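Local structure of tungsten formylmethanofuran dehydrogenase subunit E (Syntrophus aciditrophicus, 3D00) at residues Tyr12-Val16 and Val30-Phe35; Met36-Ala40 and Val98-Leu102. The protein is an FmdE-like protein that binds zinc through a C-terminal treble-clef finger and may be linked to microbial methanogenesis, its exact role being unestablished. Where two conformers were deposited one is given. Numbering follows the deposited sequence.

Contact 1 (Tyr12-Val16 and Val30-Phe35)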
ATOM      1  N   TYR A  12       8.570   0.340 -22.154  1.00 42.95           N
ATOM      2  CA  TYR A  12       7.214   0.776 -21.833  1.00 43.65           C
ATOM      3  C   TYR A  12       6.260  -0.422 -21.873  1.00 44.52           C
ATOM      4  O   TYR A  12       5.329  -0.508 -21.081  1.00 44.08           O
ATOM      5  CB  TYR A  12       6.750   1.866 -22.788  1.00 43.15           C
ATOM      6  CG  TYR A  12       5.482   2.548 -22.368  1.00 42.49           C
ATOM      7  CD1 TYR A  12       5.479   3.458 -21.345  1.00 42.10           C
ATOM      8  CD2 TYR A  12       4.274   2.252 -22.995  1.00 42.85           C
ATOM      9  CE1 TYR A  12       4.313   4.063 -20.951  1.00 43.01           C
ATOM     10  CE2 TYR A  12       3.097   2.855 -22.613  1.00 42.65           C
ATOM     11  CZ  TYR A  12       3.121   3.756 -21.605  1.00 43.03           C
ATOM     12  OH  TYR A  12       1.955   4.355 -21.219  1.00 43.85           O
ATOM     13  N   GLU A  13       6.516  -1.349 -22.791  1.00 45.18           N
ATOM     14  CA  GLU A  13       5.665  -2.517 -22.959  1.00 45.98           C
ATOM     15  C   GLU A  13       5.873  -3.511 -21.840  1.00 45.31           C
ATOM     16  O   GLU A  13       4.912  -4.100 -21.380  1.00 45.42           O
ATOM     17  CB  GLU A  13       5.908  -3.182 -24.316  1.00 47.53           C
ATOM     18  CG  GLU A  13       5.464  -2.322 -25.519  1.00 48.48           C
ATOM     19  CD  GLU A  13       6.534  -1.387 -26.065  1.00 48.90           C
ATOM     20  OE1 GLU A  13       7.555  -1.117 -25.403  1.00 49.27           O
ATOM     21  OE2 GLU A  13       6.341  -0.902 -27.193  1.00 50.32           O
ATOM     22  N   GLU A  14       7.114  -3.680 -21.388  1.00 45.39           N
ATOM     23  CA  GLU A  14       7.398  -4.490 -20.187  1.00 46.29           C
ATOM     24  C   GLU A  14       6.722  -3.891 -18.952  1.00 46.11           C
ATOM     25  O   GLU A  14       6.196  -4.618 -18.085  1.00 47.54           O
ATOM     26  CB  GLU A  14       8.911  -4.593 -19.934  1.00 47.43           C
ATOM     27  CG  GLU A  14       9.631  -5.677 -20.756  1.00 48.03           C
ATOM     28  CD  GLU A  14      11.094  -5.353 -21.040  1.00 49.05           C
ATOM     29  OE1 GLU A  14      11.796  -4.795 -20.169  1.00 49.07           O
ATOM     30  OE2 GLU A  14      11.548  -5.660 -22.162  1.00 50.97           O
ATOM     31  N   TYR A  15       6.746  -2.563 -18.866  1.00 43.70           N
ATOM     32  CA  TYR A  15       6.168  -1.875 -17.712  1.00 41.66           C
ATOM     33  C   TYR A  15       4.639  -2.009 -17.733  1.00 41.65           C
ATOM     34  O   TYR A  15       4.045  -2.305 -16.690  1.00 40.98           O
ATOM     35  CB  TYR A  15       6.634  -0.412 -17.617  1.00 39.91           C
ATOM     36  CG  TYR A  15       5.941   0.336 -16.491  1.00 39.28           C
ATOM     37  CD1 TYR A  15       6.187   0.014 -15.135  1.00 40.08           C
ATOM     38  CD2 TYR A  15       4.983   1.315 -16.761  1.00 39.16           C
ATOM     39  CE1 TYR A  15       5.523   0.694 -14.106  1.00 38.89           C
ATOM     40  CE2 TYR A  15       4.316   1.976 -15.751  1.00 38.43           C
ATOM     41  CZ  TYR A  15       4.582   1.666 -14.420  1.00 39.29           C
ATOM     42  OH  TYR A  15       3.908   2.338 -13.408  1.00 38.70           O
ATOM     43  N   VAL A  16       4.016  -1.811 -18.900  1.00 41.49           N
ATOM     44  CA  VAL A  16       2.569  -2.016 -19.059  1.00 40.99           C
ATOM     45  C   VAL A  16       2.190  -3.428 -18.610  1.00 41.38           C
ATOM     46  O   VAL A  16       1.240  -3.601 -17.842  1.00 40.09           O
ATOM     47  CB  VAL A  16       2.078  -1.738 -20.509  1.00 41.35           C
ATOM     48  CG1 VAL A  16       0.628  -2.202 -20.710  1.00 40.95           C
ATOM     49  CG2 VAL A  16       2.233  -0.241 -20.855  1.00 41.17           C
ATOM     50  N   VAL A  30      -1.219   4.843 -13.264  1.00 39.86           N
ATOM     51  CA  VAL A  30      -0.042   4.015 -12.973  0.50 38.78           C
ATOM     52  C   VAL A  30       0.967   4.105 -14.111  1.00 38.40           C
ATOM     53  O   VAL A  30       2.145   4.053 -13.890  1.00 41.03           O
ATOM     54  CB  VAL A  30      -0.425   2.555 -12.713  0.50 38.13           C
ATOM     55  CG1 VAL A  30       0.778   1.784 -12.213  0.50 37.70           C
ATOM     56  CG2 VAL A  30      -1.522   2.510 -11.703  0.50 38.20           C
ATOM     57  N   LEU A  31       0.480   4.256 -15.333  1.00 38.68           N
ATOM     58  CA  LEU A  31       1.342   4.531 -16.504  1.00 37.33           C
ATOM     59  C   LEU A  31       2.063   5.894 -16.336  1.00 37.95           C
ATOM     60  O   LEU A  31       3.311   5.987 -16.389  1.00 37.96           O
ATOM     61  CB  LEU A  31       0.489   4.484 -17.806  1.00 35.89           C
ATOM     62  CG  LEU A  31      -0.096   3.137 -18.232  1.00 33.78           C
ATOM     63  CD1 LEU A  31      -1.062   3.267 -19.393  1.00 33.12           C
ATOM     64  CD2 LEU A  31       1.025   2.216 -18.591  1.00 32.86           C
ATOM     65  N   ILE A  32       1.280   6.946 -16.089  1.00 37.31           N
ATOM     66  CA  ILE A  32       1.862   8.253 -15.870  1.00 36.47           C
ATOM     67  C   ILE A  32       2.811   8.150 -14.666  1.00 35.12           C
ATOM     68  O   ILE A  32       3.923   8.628 -14.728  1.00 34.90           O
ATOM     69  CB  ILE A  32       0.800   9.360 -15.714  1.00 37.75           C
ATOM     70  CG1 ILE A  32       0.002   9.514 -17.020  1.00 37.21           C
ATOM     71  CG2 ILE A  32       1.473  10.692 -15.382  1.00 37.73           C
ATOM     72  CD1 ILE A  32      -1.183  10.462 -16.881  1.00 36.50           C
ATOM     73  N   GLY A  33       2.356   7.488 -13.608  1.00 34.20           N
ATOM     74  CA  GLY A  33       3.108   7.206 -12.412  1.00 34.85           C
ATOM     75  C   GLY A  33       4.473   6.642 -12.671  1.00 35.88           C
ATOM     76  O   GLY A  33       5.400   7.006 -11.972  1.00 37.68           O
ATOM     77  N   GLY A  34       4.584   5.736 -13.652  1.00 37.07           N
ATOM     78  CA  GLY A  34       5.882   5.219 -14.104  1.00 36.74           C
ATOM     79  C   GLY A  34       6.871   6.266 -14.587  1.00 36.88           C
ATOM     80  O   GLY A  34       8.103   6.176 -14.344  1.00 36.41           O
ATOM     81  N   PHE A  35       6.355   7.218 -15.353  1.00 35.56           N
ATOM     82  CA  PHE A  35       7.182   8.298 -15.845  1.00 35.59           C
ATOM     83  C   PHE A  35       7.600   9.142 -14.702  1.00 32.98           C
ATOM     84  O   PHE A  35       8.681   9.659 -14.695  1.00 33.05           O
ATOM     85  CB  PHE A  35       6.452   9.111 -16.897  1.00 35.68           C
ATOM     86  CG  PHE A  35       6.335   8.405 -18.198  1.00 35.90           C
ATOM     87  CD1 PHE A  35       7.467   8.137 -18.952  1.00 36.99           C
ATOM     88  CD2 PHE A  35       5.095   8.051 -18.704  1.00 36.72           C
ATOM     89  CE1 PHE A  35       7.368   7.499 -20.154  1.00 36.54           C
ATOM     90  CE2 PHE A  35       4.987   7.422 -19.908  1.00 36.28           C
ATOM     91  CZ  PHE A  35       6.109   7.129 -20.626  1.00 36.56           C
TER

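Contact 2 (Met36-Ala40 and Val98-Leu102)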
HETATM    1  N   MSE A  36       6.721   9.323 -13.740  1.00 32.95           N
HETATM    2  CA  MSE A  36       7.048  10.146 -12.593  1.00 33.08           C
HETATM    3  C   MSE A  36       8.122   9.558 -11.694  1.00 33.74           C
HETATM    4  O   MSE A  36       9.065  10.239 -11.301  1.00 35.82           O
HETATM    5  CB  MSE A  36       5.789  10.446 -11.776  1.00 32.87           C
HETATM    6  CG  MSE A  36       4.818  11.319 -12.514  1.00 35.16           C
HETATM    7 SE   MSE A  36       3.042  11.270 -11.677  0.75 34.03          SE
HETATM    8  CE  MSE A  36       3.299  12.396 -10.249  1.00 38.41           C
ATOM      9  N   VAL A  37       7.998   8.290 -11.392  1.00 34.75           N
ATOM     10  CA  VAL A  37       8.966   7.600 -10.557  1.00 36.89           C
ATOM     11  C   VAL A  37      10.305   7.494 -11.273  1.00 35.62           C
ATOM     12  O   VAL A  37      11.352   7.689 -10.649  1.00 34.41           O
ATOM     13  CB  VAL A  37       8.458   6.192 -10.147  1.00 37.46           C
ATOM     14  CG1 VAL A  37       9.586   5.335  -9.493  1.00 38.21           C
ATOM     15  CG2 VAL A  37       7.260   6.328  -9.249  1.00 37.03           C
ATOM     16  N   ASP A  38      10.272   7.225 -12.580  1.00 35.53           N
ATOM     17  CA  ASP A  38      11.478   7.257 -13.388  1.00 35.46           C
ATOM     18  C   ASP A  38      12.212   8.609 -13.353  1.00 35.28           C
ATOM     19  O   ASP A  38      13.416   8.644 -13.163  1.00 35.64           O
ATOM     20  CB  ASP A  38      11.143   6.867 -14.838  1.00 36.06           C
ATOM     21  CG  ASP A  38      12.328   6.950 -15.757  1.00 36.28           C
ATOM     22  OD1 ASP A  38      13.106   5.974 -15.855  1.00 37.99           O
ATOM     23  OD2 ASP A  38      12.453   7.985 -16.411  1.00 37.11           O
ATOM     24  N   LEU A  39      11.497   9.721 -13.547  1.00 36.54           N
ATOM     25  CA  LEU A  39      12.127  11.059 -13.482  1.00 35.09           C
ATOM     26  C   LEU A  39      12.678  11.344 -12.058  1.00 36.47           C
ATOM     27  O   LEU A  39      13.770  11.899 -11.894  1.00 34.58           O
ATOM     28  CB  LEU A  39      11.107  12.129 -13.900  1.00 35.66           C
ATOM     29  CG  LEU A  39      11.516  13.618 -13.878  1.00 35.40           C
ATOM     30  CD1 LEU A  39      12.682  13.773 -14.790  1.00 34.47           C
ATOM     31  CD2 LEU A  39      10.366  14.596 -14.274  1.00 34.82           C
ATOM     32  N   ALA A  40      11.894  10.967 -11.045  1.00 35.51           N
ATOM     33  CA  ALA A  40      12.255  11.149  -9.639  1.00 36.16           C
ATOM     34  C   ALA A  40      13.571  10.401  -9.340  1.00 36.84           C
ATOM     35  O   ALA A  40      14.541  11.007  -8.872  1.00 38.85           O
ATOM     36  CB  ALA A  40      11.127  10.662  -8.743  1.00 34.42           C
ATOM     37  N   VAL A  98      13.111  14.830  -4.022  1.00 36.79           N
ATOM     38  CA  VAL A  98      12.526  15.471  -5.181  1.00 35.52           C
ATOM     39  C   VAL A  98      11.076  15.090  -5.260  1.00 35.08           C
ATOM     40  O   VAL A  98      10.743  13.961  -5.035  1.00 33.52           O
ATOM     41  CB  VAL A  98      13.264  15.093  -6.507  1.00 36.16           C
ATOM     42  CG1 VAL A  98      14.675  15.524  -6.423  1.00 36.30           C
ATOM     43  CG2 VAL A  98      13.234  13.616  -6.765  1.00 35.99           C
ATOM     44  N   ARG A  99      10.238  16.076  -5.569  1.00 34.33           N
ATOM     45  CA  ARG A  99       8.833  15.865  -5.765  1.00 34.28           C
ATOM     46  C   ARG A  99       8.518  16.030  -7.226  1.00 34.76           C
ATOM     47  O   ARG A  99       9.000  16.978  -7.867  1.00 31.63           O
ATOM     48  CB  ARG A  99       8.051  16.898  -5.000  1.00 34.24           C
ATOM     49  CG  ARG A  99       6.568  16.717  -5.059  1.00 35.61           C
ATOM     50  CD  ARG A  99       5.981  17.840  -4.203  1.00 36.34           C
ATOM     51  NE  ARG A  99       4.546  17.719  -4.074  1.00 36.76           N
ATOM     52  CZ  ARG A  99       3.671  18.393  -4.778  1.00 36.07           C
ATOM     53  NH1 ARG A  99       4.084  19.268  -5.661  1.00 38.09           N
ATOM     54  NH2 ARG A  99       2.377  18.160  -4.603  1.00 37.29           N
ATOM     55  N   VAL A 100       7.680  15.120  -7.736  1.00 35.52           N
ATOM     56  CA  VAL A 100       7.269  15.129  -9.118  1.00 35.59           C
ATOM     57  C   VAL A 100       5.764  15.151  -9.161  1.00 37.07           C
ATOM     58  O   VAL A 100       5.098  14.421  -8.444  1.00 35.70           O
ATOM     59  CB  VAL A 100       7.780  13.894  -9.922  1.00 35.20           C
ATOM     60  CG1 VAL A 100       7.386  14.051 -11.389  1.00 35.09           C
ATOM     61  CG2 VAL A 100       9.268  13.735  -9.772  1.00 34.84           C
ATOM     62  N   PHE A 101       5.252  15.994 -10.038  1.00 38.15           N
ATOM     63  CA  PHE A 101       3.857  16.159 -10.216  1.00 39.45           C
ATOM     64  C   PHE A 101       3.532  16.542 -11.668  1.00 42.86           C
ATOM     65  O   PHE A 101       4.427  16.825 -12.477  1.00 41.59           O
ATOM     66  CB  PHE A 101       3.352  17.215  -9.213  1.00 37.23           C
ATOM     67  CG  PHE A 101       3.985  18.591  -9.346  1.00 37.40           C
ATOM     68  CD1 PHE A 101       5.216  18.853  -8.812  1.00 37.49           C
ATOM     69  CD2 PHE A 101       3.312  19.617  -9.969  1.00 37.66           C
ATOM     70  CE1 PHE A 101       5.769  20.120  -8.900  1.00 38.27           C
ATOM     71  CE2 PHE A 101       3.858  20.898 -10.068  1.00 38.05           C
ATOM     72  CZ  PHE A 101       5.086  21.140  -9.529  1.00 37.18           C
ATOM     73  N   LEU A 102       2.243  16.536 -11.985  1.00 47.02           N
ATOM     74  CA  LEU A 102       1.773  16.895 -13.315  1.00 51.26           C
ATOM     75  C   LEU A 102       1.627  18.417 -13.466  1.00 51.86           C
ATOM     76  O   LEU A 102       1.132  19.105 -12.576  1.00 51.28           O
ATOM     77  CB  LEU A 102       0.459  16.183 -13.640  1.00 53.11           C
ATOM     78  CG  LEU A 102       0.566  14.822 -14.344  1.00 54.05           C
ATOM     79  CD1 LEU A 102       1.568  14.010 -13.598  1.00 53.58           C
ATOM     80  CD2 LEU A 102      -0.803  14.099 -14.436  1.00 53.58           C
TER

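Contact 1 (Tyr12-Val16 and Val30-Phe35)
Tyr-12 opens helix 12-23 and lays its ring beside helix 28-42. CE1 of Tyr-12 comes to 3.6 Å from CZ of Phe-35. The two ring planes are tilted by 20°, but the centroids are 5.6 Å apart, so the rings are slid past each other and barely overlap. The OH of Tyr-12 sits 3.5 Å from CD2 of Leu-31 and has no polar partner in the model. Glu-13 forms a salt bridge with Arg-136 of helix 129-138. The CA-to-CB bond of Tyr-15 points toward the partner helix. OH of Tyr-15 donates a short hydrogen bond, 2.5 Å, to the backbone O of Val-30. O of Val-30 also accepts the helical bond from N of Gly-34, at 3.0 Å. The ring lies so close to Gly-34 that a CB there would clash with CE2 of Tyr-15. Val-16 adds CG2, 3.6 Å from CD2 of Leu-31. The short segments run at 131°, with axes 11.0 Å apart at closest approach. This is wide spacing, bridged by long aromatic side chains. The chemistry is thus mainly apolar packing between two helices, with one directional bond fixing Tyr-15 against a backbone carbonyl.

Contact 2 (Met36-Ala40 and Val98-Leu102)
Helix 28-42 packs here on one face of the mixed sheet, against strand 96-102. The two short segments run roughly antiparallel, at 148°, and their axes approach to 8.4 Å. Val-100 is the main bump on the strand. Its two methyl groups project into a hollow lined by three helix residues. CG1 of Val-100 lies 3.9 Å from CG of Met-36 and 4.2 Å from CD2 of Leu-39. CG2 of Val-100 lies 3.7 Å from CB of Ala-40. CA of Ala-40 is 6.2 Å from CA of Val-98, and CA of Met-36 is 6.1 Å from CA of Val-100. Val-98 rests CG2 on the far end of the segment, 3.6 Å from the O of Ala-40. At the other end the bump belongs to the helix. Met-36, modelled as selenomethionine, extends toward the strand. SE of Met-36 is 3.7 Å from CD1 of Leu-102, and CE of Met-36 reaches 3.3 Å from the O of Val-100 and 3.8 Å from CA of Phe-101. Leu-143 and Val-87, on the neighbouring strands, also touch Met-36. Arg-99 points to the other side of the sheet, where it pairs with Glu-55 and with Glu-171 of the second subunit. No hydrogen bond joins the two segments. Helix and sheet are held here by the fit of apolar side chains, as in the core of an alpha+beta domain.

How the contacts relate
Contacts 1 and 2 follow each other along helix 28-42, and their centres are about 13 Å apart. Residues 30-35 meet helix 12-23, and the next turn, 36-40, meets the sheet. The helix therefore ties the N-terminal helix to the sheet of the alpha+beta core. The two contacts also touch directly: CG2 of Ile-32, which faces away from helix 12-23, lies 3.8 Å from CD1 of Leu-102. Helix 60-67 touches both contacts, through Ala-63 and Leu-67 on Tyr-15 and Leu-60 on Met-36. Both contacts are buried and away from the zinc site, whose ligands Cys-166, Cys-169, Cys-181 and Cys-184 belong to the C-terminal treble-clef finger.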